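Local coordinates for protein processed glycerol phosphate lipoteichoic acid synthase 2 (PDB 2W8D) that belongs to the sulfatase family of the alkaline phosphatase clan and, in this C-terminal domain, holds a magnesium ion, at residues 40-43 against 44-48; 49-53 against 54-58; 229-232 against 233-237; 260-263 against 264-268. All coordinates share one frame; numbering follows the deposited sequence.

Contact 1 (40-43 against 44-48); sequences ESLQ and SFIID. With MG (magnesium ion), chain C.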
loop_
_atom_site.group_PDB
_atom_site.type_symbol
_atom_site.label_atom_id
_atom_site.label_comp_id
_atom_site.label_asym_id
_atom_site.label_seq_id
_atom_site.Cartn_x
_atom_site.Cartn_y
_atom_site.Cartn_z
ATOM N N GLU A 40 -1.079 -0.218 -9.212
ATOM C CA GLU A 40 -1.088 1.190 -9.587
ATOM C C GLU A 40 -2.495 1.776 -9.782
ATOM O O GLU A 40 -3.294 1.249 -10.602
ATOM C CB GLU A 40 -0.296 1.356 -10.900
ATOM C CG GLU A 40 -0.050 2.785 -11.362
ATOM C CD GLU A 40 0.428 3.724 -10.261
ATOM O OE1 GLU A 40 1.538 3.510 -9.692
ATOM O OE2 GLU A 40 -0.327 4.684 -9.956
ATOM N N SER A 41 -2.773 2.868 -9.053
ATOM C CA SER A 41 -3.964 3.709 -9.264
ATOM C C SER A 41 -5.287 2.947 -9.164
ATOM O O SER A 41 -6.299 3.405 -9.685
ATOM C CB SER A 41 -3.895 4.388 -10.631
ATOM O OG SER A 41 -2.848 5.339 -10.716
ATOM N N LEU A 42 -5.264 1.783 -8.510
ATOM C CA LEU A 42 -6.445 0.917 -8.405
ATOM C C LEU A 42 -7.309 1.211 -7.163
ATOM O O LEU A 42 -6.847 1.097 -6.022
ATOM C CB LEU A 42 -6.014 -0.543 -8.424
ATOM C CG LEU A 42 -7.211 -1.479 -8.630
ATOM C CD1 LEU A 42 -7.792 -1.328 -10.043
ATOM C CD2 LEU A 42 -6.847 -2.933 -8.324
ATOM N N GLN A 43 -8.555 1.598 -7.387
ATOM C CA GLN A 43 -9.484 1.974 -6.278
ATOM C C GLN A 43 -10.458 0.822 -6.026
ATOM O O GLN A 43 -10.774 0.066 -6.932
ATOM C CB GLN A 43 -10.258 3.266 -6.621
ATOM C CG GLN A 43 -9.347 4.503 -6.741
ATOM C CD GLN A 43 -10.021 5.742 -7.325
ATOM O OE1 GLN A 43 -10.990 6.287 -6.750
ATOM N NE2 GLN A 43 -9.496 6.217 -8.448
ATOM N N SER A 44 -10.963 0.738 -4.803
ATOM C CA SER A 44 -11.848 -0.332 -4.390
ATOM C C SER A 44 -13.174 -0.365 -5.151
ATOM O O SER A 44 -13.764 -1.422 -5.248
ATOM C CB SER A 44 -12.127 -0.246 -2.879
ATOM O OG SER A 44 -10.972 -0.582 -2.094
ATOM N N PHE A 45 -13.658 0.763 -5.676
ATOM C CA PHE A 45 -14.927 0.717 -6.422
ATOM C C PHE A 45 -14.900 -0.235 -7.621
ATOM O O PHE A 45 -15.945 -0.734 -8.024
ATOM C CB PHE A 45 -15.444 2.107 -6.840
ATOM C CG PHE A 45 -14.774 2.668 -8.060
ATOM C CD1 PHE A 45 -15.269 2.406 -9.318
ATOM C CD2 PHE A 45 -13.652 3.473 -7.946
ATOM C CE1 PHE A 45 -14.619 2.927 -10.457
ATOM C CE2 PHE A 45 -13.036 4.006 -9.053
ATOM C CZ PHE A 45 -13.502 3.712 -10.315
ATOM N N ILE A 46 -13.716 -0.448 -8.182
ATOM C CA ILE A 46 -13.486 -1.383 -9.269
ATOM C C ILE A 46 -13.793 -2.847 -8.931
ATOM O O ILE A 46 -14.172 -3.620 -9.818
ATOM C CB ILE A 46 -12.028 -1.283 -9.778
ATOM C CG1 ILE A 46 -11.945 -0.095 -10.731
ATOM C CG2 ILE A 46 -11.675 -2.423 -10.594
ATOM C CD1 ILE A 46 -13.051 -0.133 -11.840
ATOM N N ILE A 47 -13.616 -3.214 -7.664
ATOM C CA ILE A 47 -13.879 -4.570 -7.203
ATOM C C ILE A 47 -15.370 -4.857 -7.341
ATOM O O ILE A 47 -16.216 -4.107 -6.832
ATOM C CB ILE A 47 -13.375 -4.782 -5.759
ATOM C CG1 ILE A 47 -11.860 -4.583 -5.664
ATOM C CG2 ILE A 47 -13.704 -6.174 -5.266
ATOM C CD1 ILE A 47 -11.021 -5.373 -6.687
ATOM N N ASP A 48 -15.679 -5.884 -8.110
ATOM C CA ASP A 48 -17.049 -6.320 -8.414
ATOM C C ASP A 48 -17.771 -5.473 -9.401
ATOM O O ASP A 48 -18.927 -5.743 -9.683
ATOM C CB ASP A 48 -17.898 -6.544 -7.154
ATOM C CG ASP A 48 -17.459 -7.788 -6.395
ATOM O OD1 ASP A 48 -16.852 -8.680 -7.024
ATOM O OD2 ASP A 48 -17.680 -7.879 -5.178
HETATM MG MG MG C . 0.943 5.245 -8.410
#
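Gln43 O accepts Ile46 N across a single tight turn at 3.2 Å, with an N-H...O angle of 149° and the donor standing 44° out of the carbonyl plane. Residues 40-43 run in as irregular chain; 44-46 then wind into a short 3-10 segment, and Ile47 N also bonds to Ser44 O. The ring of Phe45 leans back against Gln43. Its chi1 of 80° puts the ring between the backbone N and the carbonyl carbon, bringing CD2 to 3.6 Å from Gln43 CB, while Ile46 CG1 rests over one ring face, toward the rim. At the start of the loop, Glu40 chelates magnesium through OE1 at 2.2 Å and OE2 at 2.1 Å. Asp258 and His259, after strand 251-257, and phosphothreonine Thr84, before helix 86-93, also belong to this site, while Glu40 follows strand 33-39, as in other members of the alkaline phosphatase clan. The longer chain of glutamate, bent at chi2, brings both oxygens to the metal from the strand end. Ser41, with a small hydroxyl, donates from OG to the anti lone pair of Glu40 OE2 at 2.7 Å and so steadies the carboxylate from behind. Leu42 and Ile46 are branched apolar residues that fill the buried side: CD1 of the first meets CG2 of the second at 4.1 Å, crossing at about a right angle. Both also lie against Tyr224 of helix 219-244.

Contact 2 (49-53 against 54-58); sequences YKIDG and KEVTP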
loop_
_atom_site.group_PDB
_atom_site.type_symbol
_atom_site.label_atom_id
_atom_site.label_comp_id
_atom_site.label_asym_id
_atom_site.label_seq_id
_atom_site.Cartn_x
_atom_site.Cartn_y
_atom_site.Cartn_z
ATOM N N TYR A 49 -17.102 -4.449 -9.928
ATOM C CA TYR A 49 -17.703 -3.604 -10.945
ATOM C C TYR A 49 -17.796 -4.365 -12.273
ATOM O O TYR A 49 -16.920 -5.178 -12.613
ATOM C CB TYR A 49 -16.873 -2.356 -11.152
ATOM C CG TYR A 49 -17.696 -1.212 -11.676
ATOM C CD1 TYR A 49 -18.376 -0.361 -10.799
ATOM C CD2 TYR A 49 -17.841 -1.008 -13.039
ATOM C CE1 TYR A 49 -19.174 0.681 -11.276
ATOM C CE2 TYR A 49 -18.645 0.028 -13.531
ATOM C CZ TYR A 49 -19.292 0.865 -12.643
ATOM O OH TYR A 49 -20.069 1.875 -13.120
ATOM N N LYS A 50 -18.855 -4.089 -13.018
ATOM C CA LYS A 50 -19.027 -4.692 -14.340
ATOM C C LYS A 50 -19.386 -3.637 -15.365
ATOM O O LYS A 50 -20.024 -2.641 -15.041
ATOM C CB LYS A 50 -20.124 -5.768 -14.354
ATOM C CG LYS A 50 -20.006 -6.811 -13.300
ATOM C CD LYS A 50 -21.026 -7.907 -13.507
ATOM C CE LYS A 50 -20.955 -8.877 -12.335
ATOM N NZ LYS A 50 -21.870 -10.059 -12.428
ATOM N N ILE A 51 -18.943 -3.897 -16.592
ATOM C CA ILE A 51 -19.237 -3.125 -17.793
ATOM C C ILE A 51 -19.857 -4.145 -18.763
ATOM O O ILE A 51 -19.227 -5.174 -19.039
ATOM C CB ILE A 51 -17.913 -2.562 -18.426
ATOM C CG1 ILE A 51 -17.216 -1.559 -17.484
ATOM C CG2 ILE A 51 -18.195 -1.870 -19.754
ATOM C CD1 ILE A 51 -18.077 -0.293 -17.224
ATOM N N ASP A 52 -21.069 -3.864 -19.264
ATOM C CA ASP A 52 -21.825 -4.764 -20.171
ATOM C C ASP A 52 -21.942 -6.217 -19.665
ATOM O O ASP A 52 -21.858 -7.185 -20.455
ATOM C CB ASP A 52 -21.230 -4.777 -21.608
ATOM C CG ASP A 52 -20.970 -3.371 -22.170
ATOM O OD1 ASP A 52 -21.706 -2.424 -21.771
ATOM O OD2 ASP A 52 -20.039 -3.225 -23.019
ATOM N N GLY A 53 -22.110 -6.366 -18.354
ATOM C CA GLY A 53 -22.137 -7.689 -17.742
ATOM C C GLY A 53 -20.795 -8.404 -17.614
ATOM O O GLY A 53 -20.752 -9.498 -17.071
ATOM N N LYS A 54 -19.708 -7.792 -18.103
ATOM C CA LYS A 54 -18.350 -8.335 -17.990
ATOM C C LYS A 54 -17.609 -7.698 -16.819
ATOM O O LYS A 54 -17.543 -6.475 -16.701
ATOM C CB LYS A 54 -17.527 -8.110 -19.275
ATOM C CG LYS A 54 -18.264 -8.415 -20.575
ATOM C CD LYS A 54 -17.316 -8.811 -21.695
ATOM C CE LYS A 54 -18.066 -9.678 -22.720
ATOM N NZ LYS A 54 -17.203 -10.816 -23.199
ATOM N N GLU A 55 -17.021 -8.529 -15.967
ATOM C CA GLU A 55 -16.275 -8.042 -14.821
ATOM C C GLU A 55 -14.993 -7.364 -15.261
ATOM O O GLU A 55 -14.351 -7.781 -16.220
ATOM C CB GLU A 55 -15.972 -9.186 -13.882
ATOM C CG GLU A 55 -17.214 -9.835 -13.283
ATOM C CD GLU A 55 -16.902 -11.150 -12.615
ATOM O OE1 GLU A 55 -16.007 -11.177 -11.741
ATOM O OE2 GLU A 55 -17.547 -12.165 -12.974
ATOM N N VAL A 56 -14.628 -6.301 -14.552
ATOM C CA VAL A 56 -13.461 -5.519 -14.880
ATOM C C VAL A 56 -12.262 -6.204 -14.263
ATOM O O VAL A 56 -11.236 -6.366 -14.918
ATOM C CB VAL A 56 -13.559 -4.056 -14.345
ATOM C CG1 VAL A 56 -12.232 -3.315 -14.602
ATOM C CG2 VAL A 56 -14.729 -3.313 -14.980
ATOM N N THR A 57 -12.362 -6.597 -12.998
ATOM C CA THR A 57 -11.213 -7.281 -12.360
ATOM C C THR A 57 -11.524 -8.742 -11.882
ATOM O O THR A 57 -11.501 -9.025 -10.673
ATOM C CB THR A 57 -10.606 -6.409 -11.241
ATOM O OG1 THR A 57 -11.613 -6.093 -10.278
ATOM C CG2 THR A 57 -10.073 -5.084 -11.810
ATOM N N PRO A 58 -11.833 -9.666 -12.830
ATOM C CA PRO A 58 -12.309 -10.995 -12.404
ATOM C C PRO A 58 -11.354 -11.794 -11.496
ATOM O O PRO A 58 -11.827 -12.549 -10.630
ATOM C CB PRO A 58 -12.530 -11.764 -13.743
ATOM C CG PRO A 58 -11.653 -11.057 -14.759
ATOM C CD PRO A 58 -11.801 -9.558 -14.299
HETATM O O HOH W 1 -14.641 -6.111 -11.300
#
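Lys50 and Glu55 face each other as a non-hydrogen-bonded pair of a small antiparallel hairpin, their side chains running side by side. From Lys50 CB, 3.6 Å from Lys54 O, the chain leaves extended: CG, CD and CE run alongside Glu55 CG, CE at 4.0 Å. The tip stops short, with NZ 4.8 Å from Glu55 OE2, while Glu55 OE1 is hydrogen-bonded to Asn61 ND2. Ile51 and Lys54 form the hydrogen-bonded pair beyond, Ile51 N giving to Lys54 O at 2.9 Å and Lys54 N to Ile51 O. A type I' turn joins them through Asp52 and Gly53. Both have positive phi, which glycine accepts readily and which aspartate, at 50°, tolerates better than most other residues. At the other end Tyr49 O takes two donors: Val56 N at 3.2 Å, and a water that also accepts from Thr57 N. Val56 CG2 nestles here, 3.9 Å from Ile51 CG1 and near the plane of the Tyr49 ring at its edge. Ile51 and Val56 are buried on this side, where Phe225 and Ala228 of helix 219-244 also touch Val56; Lys54, on Ile51's face, sends its end away, and Lys50 and Glu55 form the outward pair. The chemistry implies a hairpin held by backbone bonds and the Ile51-Val56 contact, to which the charged pair probably adds only a mild electrostatic attraction.

Contact 3 (229-232 against 233-237); sequences HYLD and QSIEQ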
loop_
_atom_site.group_PDB
_atom_site.type_symbol
_atom_site.label_atom_id
_atom_site.label_comp_id
_atom_site.label_asym_id
_atom_site.label_seq_id
_atom_site.Cartn_x
_atom_site.Cartn_y
_atom_site.Cartn_z
ATOM N N HIS A 229 -8.409 -3.849 -16.259
ATOM C CA HIS A 229 -8.649 -5.224 -16.702
ATOM C C HIS A 229 -7.303 -5.841 -17.064
ATOM O O HIS A 229 -7.035 -6.951 -16.669
ATOM C CB HIS A 229 -9.640 -5.250 -17.889
ATOM C CG HIS A 229 -10.014 -6.626 -18.374
ATOM N ND1 HIS A 229 -10.884 -7.453 -17.695
ATOM C CD2 HIS A 229 -9.666 -7.301 -19.498
ATOM C CE1 HIS A 229 -11.049 -8.577 -18.377
ATOM N NE2 HIS A 229 -10.325 -8.504 -19.476
ATOM N N TYR A 230 -6.440 -5.087 -17.752
ATOM C CA TYR A 230 -5.096 -5.542 -18.064
ATOM C C TYR A 230 -4.258 -5.869 -16.788
ATOM O O TYR A 230 -3.584 -6.933 -16.715
ATOM C CB TYR A 230 -4.386 -4.535 -18.998
ATOM C CG TYR A 230 -2.961 -4.924 -19.352
ATOM C CD1 TYR A 230 -2.690 -5.739 -20.454
ATOM C CD2 TYR A 230 -1.892 -4.515 -18.553
ATOM C CE1 TYR A 230 -1.389 -6.113 -20.766
ATOM C CE2 TYR A 230 -0.608 -4.869 -18.841
ATOM C CZ TYR A 230 -0.363 -5.686 -19.948
ATOM O OH TYR A 230 0.907 -6.038 -20.234
ATOM N N LEU A 231 -4.283 -4.962 -15.813
ATOM C CA LEU A 231 -3.660 -5.172 -14.498
ATOM C C LEU A 231 -4.145 -6.502 -13.882
ATOM O O LEU A 231 -3.349 -7.298 -13.397
ATOM C CB LEU A 231 -3.976 -3.997 -13.548
ATOM C CG LEU A 231 -3.328 -4.026 -12.147
ATOM C CD1 LEU A 231 -1.839 -4.443 -12.170
ATOM C CD2 LEU A 231 -3.431 -2.694 -11.408
ATOM N N ASP A 232 -5.448 -6.723 -13.924
ATOM C CA ASP A 232 -6.034 -7.929 -13.371
ATOM C C ASP A 232 -5.526 -9.228 -14.039
ATOM O O ASP A 232 -5.235 -10.192 -13.361
ATOM C CB ASP A 232 -7.543 -7.855 -13.466
ATOM C CG ASP A 232 -8.227 -8.987 -12.746
ATOM O OD1 ASP A 232 -8.262 -8.896 -11.491
ATOM O OD2 ASP A 232 -8.744 -9.935 -13.423
ATOM N N GLN A 233 -5.400 -9.238 -15.357
ATOM C CA GLN A 233 -4.780 -10.368 -16.060
ATOM C C GLN A 233 -3.326 -10.594 -15.667
ATOM O O GLN A 233 -2.890 -11.735 -15.566
ATOM C CB GLN A 233 -4.930 -10.207 -17.570
ATOM C CG GLN A 233 -6.412 -10.187 -18.001
ATOM C CD GLN A 233 -6.629 -9.964 -19.499
ATOM O OE1 GLN A 233 -5.852 -9.273 -20.165
ATOM N NE2 GLN A 233 -7.696 -10.551 -20.031
ATOM N N SER A 234 -2.584 -9.515 -15.446
ATOM C CA SER A 234 -1.191 -9.566 -15.030
ATOM C C SER A 234 -1.045 -10.209 -13.667
ATOM O O SER A 234 -0.108 -10.943 -13.445
ATOM C CB SER A 234 -0.593 -8.150 -14.938
ATOM O OG SER A 234 -0.699 -7.427 -16.153
ATOM N N ILE A 235 -1.949 -9.909 -12.739
ATOM C CA ILE A 235 -1.876 -10.477 -11.393
ATOM C C ILE A 235 -2.185 -11.975 -11.472
ATOM O O ILE A 235 -1.485 -12.791 -10.856
ATOM C CB ILE A 235 -2.851 -9.793 -10.394
ATOM C CG1 ILE A 235 -2.508 -8.308 -10.229
ATOM C CG2 ILE A 235 -2.882 -10.563 -9.043
ATOM C CD1 ILE A 235 -1.003 -8.042 -10.119
ATOM N N GLU A 236 -3.221 -12.310 -12.236
ATOM C CA GLU A 236 -3.558 -13.714 -12.553
ATOM C C GLU A 236 -2.347 -14.490 -13.069
ATOM O O GLU A 236 -2.007 -15.548 -12.526
ATOM C CB GLU A 236 -4.729 -13.804 -13.563
ATOM C CG GLU A 236 -4.993 -15.248 -14.084
ATOM C CD GLU A 236 -6.158 -15.364 -15.066
ATOM O OE1 GLU A 236 -6.530 -14.379 -15.732
ATOM O OE2 GLU A 236 -6.696 -16.485 -15.202
ATOM N N GLN A 237 -1.673 -13.962 -14.092
ATOM C CA GLN A 237 -0.472 -14.644 -14.622
ATOM C C GLN A 237 0.589 -14.780 -13.518
ATOM O O GLN A 237 1.077 -15.869 -13.266
ATOM C CB GLN A 237 0.071 -13.932 -15.868
ATOM C CG GLN A 237 1.500 -14.294 -16.267
ATOM C CD GLN A 237 2.304 -13.079 -16.731
ATOM O OE1 GLN A 237 1.856 -12.342 -17.604
ATOM N NE2 GLN A 237 3.504 -12.867 -16.138
#
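Tyr230 O is gripped twice by Ser234, which gives it both the backbone N-H and the side-chain hydroxyl, N and OG each lying 3.0 Å away. The two donors arrive differently: N is tilted only 18° from the carbonyl plane, whereas OG stands 38° above it. With chi1 at -57°, OG lies beside its own backbone N and so reaches back one turn; serine is small enough to satisfy its hydroxyl this way in a buried place. OG also passes 3.7 Å from Tyr230 CE2, on a ring whose OH is taken up by Lys172 N. The i to i+4 alpha-helical hydrogen bonds continue around this grip, Gln233 N to His229 O, Ile235 N to Leu231 O, and Glu236 N to Asp232 O. His229 and Gln233 meet through side chains as well, the amide and imidazole planes turned obliquely against each other and NE2 to NE2 at 3.4 Å without a hydrogen bond between them. Each finds a partner elsewhere: His229 ND1 bonds to Val56 O, and Gln233 OE1 to Lys172 NZ. Asp232 receives Phe59 N on OD2 and Leu60 N on OD1, a carboxylate placed at the first turn of helix 58-65, where the helix dipole would probably favour its negative charge. Leu231 CD1 and Ile235 CD1 lie 4.2 Å apart. This is an alpha-helix packed against the central mixed sheet, Leu231 and Ile235 toward strand 33-39 and Asp232 toward the start of helix 58-65, as in layered alpha/beta folds.

Contact 4 (260-263 against 264-268); sequences YGIS and ENHNK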
loop_
_atom_site.group_PDB
_atom_site.type_symbol
_atom_site.label_atom_id
_atom_site.label_comp_id
_atom_site.label_asym_id
_atom_site.label_seq_id
_atom_site.Cartn_x
_atom_site.Cartn_y
_atom_site.Cartn_z
ATOM N N TYR A 260 -5.572 6.926 -5.288
ATOM C CA TYR A 260 -6.644 7.004 -6.294
ATOM C C TYR A 260 -6.069 7.163 -7.673
ATOM O O TYR A 260 -5.025 7.751 -7.827
ATOM C CB TYR A 260 -7.638 8.154 -6.026
ATOM C CG TYR A 260 -6.982 9.514 -6.103
ATOM C CD1 TYR A 260 -6.959 10.207 -7.293
ATOM C CD2 TYR A 260 -6.319 10.070 -4.995
ATOM C CE1 TYR A 260 -6.355 11.476 -7.392
ATOM C CE2 TYR A 260 -5.679 11.346 -5.075
ATOM C CZ TYR A 260 -5.725 12.024 -6.299
ATOM O OH TYR A 260 -5.147 13.225 -6.475
ATOM N N GLY A 261 -6.777 6.679 -8.683
ATOM C CA GLY A 261 -6.413 6.973 -10.053
ATOM C C GLY A 261 -7.265 8.091 -10.646
ATOM O O GLY A 261 -6.809 8.828 -11.535
ATOM N N ILE A 262 -8.507 8.205 -10.176
ATOM C CA ILE A 262 -9.450 9.172 -10.726
ATOM C C ILE A 262 -9.689 10.340 -9.745
ATOM O O ILE A 262 -10.394 10.175 -8.737
ATOM C CB ILE A 262 -10.812 8.502 -11.041
ATOM C CG1 ILE A 262 -10.635 7.182 -11.823
ATOM C CG2 ILE A 262 -11.718 9.492 -11.795
ATOM C CD1 ILE A 262 -9.956 7.380 -13.184
ATOM N N SER A 263 -9.156 11.518 -10.066
ATOM C CA SER A 263 -9.368 12.707 -9.231
ATOM C C SER A 263 -10.760 13.353 -9.391
ATOM O O SER A 263 -11.612 12.881 -10.164
ATOM C CB SER A 263 -8.271 13.723 -9.489
ATOM O OG SER A 263 -8.455 14.351 -10.732
ATOM N N GLU A 264 -10.974 14.442 -8.650
ATOM C CA GLU A 264 -12.200 15.262 -8.715
ATOM C C GLU A 264 -12.409 16.044 -10.015
ATOM O O GLU A 264 -13.507 16.502 -10.271
ATOM C CB GLU A 264 -12.295 16.153 -7.475
ATOM C CG GLU A 264 -12.485 15.333 -6.160
ATOM C CD GLU A 264 -13.123 16.160 -5.030
ATOM O OE1 GLU A 264 -12.397 16.491 -4.048
ATOM O OE2 GLU A 264 -14.353 16.481 -5.123
ATOM N N ASN A 265 -11.381 16.136 -10.868
ATOM C CA ASN A 265 -11.529 16.695 -12.227
ATOM C C ASN A 265 -12.490 15.882 -13.119
ATOM O O ASN A 265 -12.976 16.388 -14.159
ATOM C CB ASN A 265 -10.170 16.812 -12.956
ATOM C CG ASN A 265 -9.157 17.718 -12.235
ATOM O OD1 ASN A 265 -7.959 17.453 -12.278
ATOM N ND2 ASN A 265 -9.627 18.780 -11.602
ATOM N N HIS A 266 -12.763 14.648 -12.708
ATOM C CA HIS A 266 -13.627 13.722 -13.456
ATOM C C HIS A 266 -14.914 13.386 -12.708
ATOM O O HIS A 266 -15.514 12.340 -12.935
ATOM C CB HIS A 266 -12.851 12.424 -13.748
ATOM C CG HIS A 266 -11.487 12.684 -14.292
ATOM N ND1 HIS A 266 -11.275 13.099 -15.592
ATOM C CD2 HIS A 266 -10.281 12.711 -13.686
ATOM C CE1 HIS A 266 -9.980 13.299 -15.776
ATOM N NE2 HIS A 266 -9.360 13.081 -14.632
ATOM N N ASN A 267 -15.335 14.266 -11.815
ATOM C CA ASN A 267 -16.552 14.055 -11.040
ATOM C C ASN A 267 -17.783 13.870 -11.901
ATOM O O ASN A 267 -18.657 13.096 -11.544
ATOM C CB ASN A 267 -16.798 15.231 -10.079
ATOM C CG ASN A 267 -16.102 15.057 -8.724
ATOM O OD1 ASN A 267 -15.502 14.030 -8.437
ATOM N ND2 ASN A 267 -16.183 16.079 -7.893
ATOM N N LYS A 268 -17.884 14.592 -13.010
ATOM C CA LYS A 268 -19.058 14.464 -13.862
ATOM C C LYS A 268 -19.201 13.025 -14.348
ATOM O O LYS A 268 -20.270 12.478 -14.278
ATOM C CB LYS A 268 -19.022 15.418 -15.051
ATOM C CG LYS A 268 -20.352 15.452 -15.813
ATOM C CD LYS A 268 -20.234 16.094 -17.189
ATOM C CE LYS A 268 -21.332 17.122 -17.316
ATOM N NZ LYS A 268 -21.880 17.269 -18.706
HETATM O O HOH W 2 -14.230 11.952 -9.447
#
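Ser263 O and Asn267 OD1 share a water that donates to both, at 2.9 Å from the first and 2.6 Å from the second. The direct bonds are weaker. His266 N reaches Ser263 O at 3.3 Å and 160°, and Asn265 N reaches Ser263 OG at 3.4 Å. Serine suits the turn because its hydroxyl, at chi1 74°, lies between the backbone N and the carbonyl carbon and there faces the amide two residues on. Asn267 uses the other half of its amide too, ND2 giving a weak bond to Glu264 OE2, so the side chain spans water and carboxylate. Farther out, His266 turns its ring edge toward Ser263 O, and Asn265 CB lies over one face near the rim; His266 ND1 is hydrogen-bonded to Asp218 OD2. Packing closes the turn where Ile262 CG2 meets His266 CB at 3.7 Å, the two side chains crossing at about a right angle. Isoleucine fits here because Val221 and Tyr224 of helix 219-244 bury it, whereas Glu264 and Asn265 are exposed. Ser263 and Asn265 thus make a weakly bonded ST turn that overlaps the short 3-10 segment 264-265 and leads to His266 at the N-cap position of helix 267-273.

Contact 3 is the buried one, midway along helix 219-244, and contact 4 lies at the surface; contacts 1 and 2 are partly buried. Metal coordination sets contact 1 apart, while contact 2 rests on strand pairing, contact 3 on helical bonds and contact 4 on weak bonds and water. Helix 219-244 is common ground: side chains of contacts 1, 2 and 4 touch it, and contact 3 belongs to it. Contact 1 packs on contact 2 through Ile46 and Thr57, and on contact 4 through Ser41 and Gly261. Contact 4 stays about 11 Å from contact 2 and about 10 Å from contact 3 at nearest atoms.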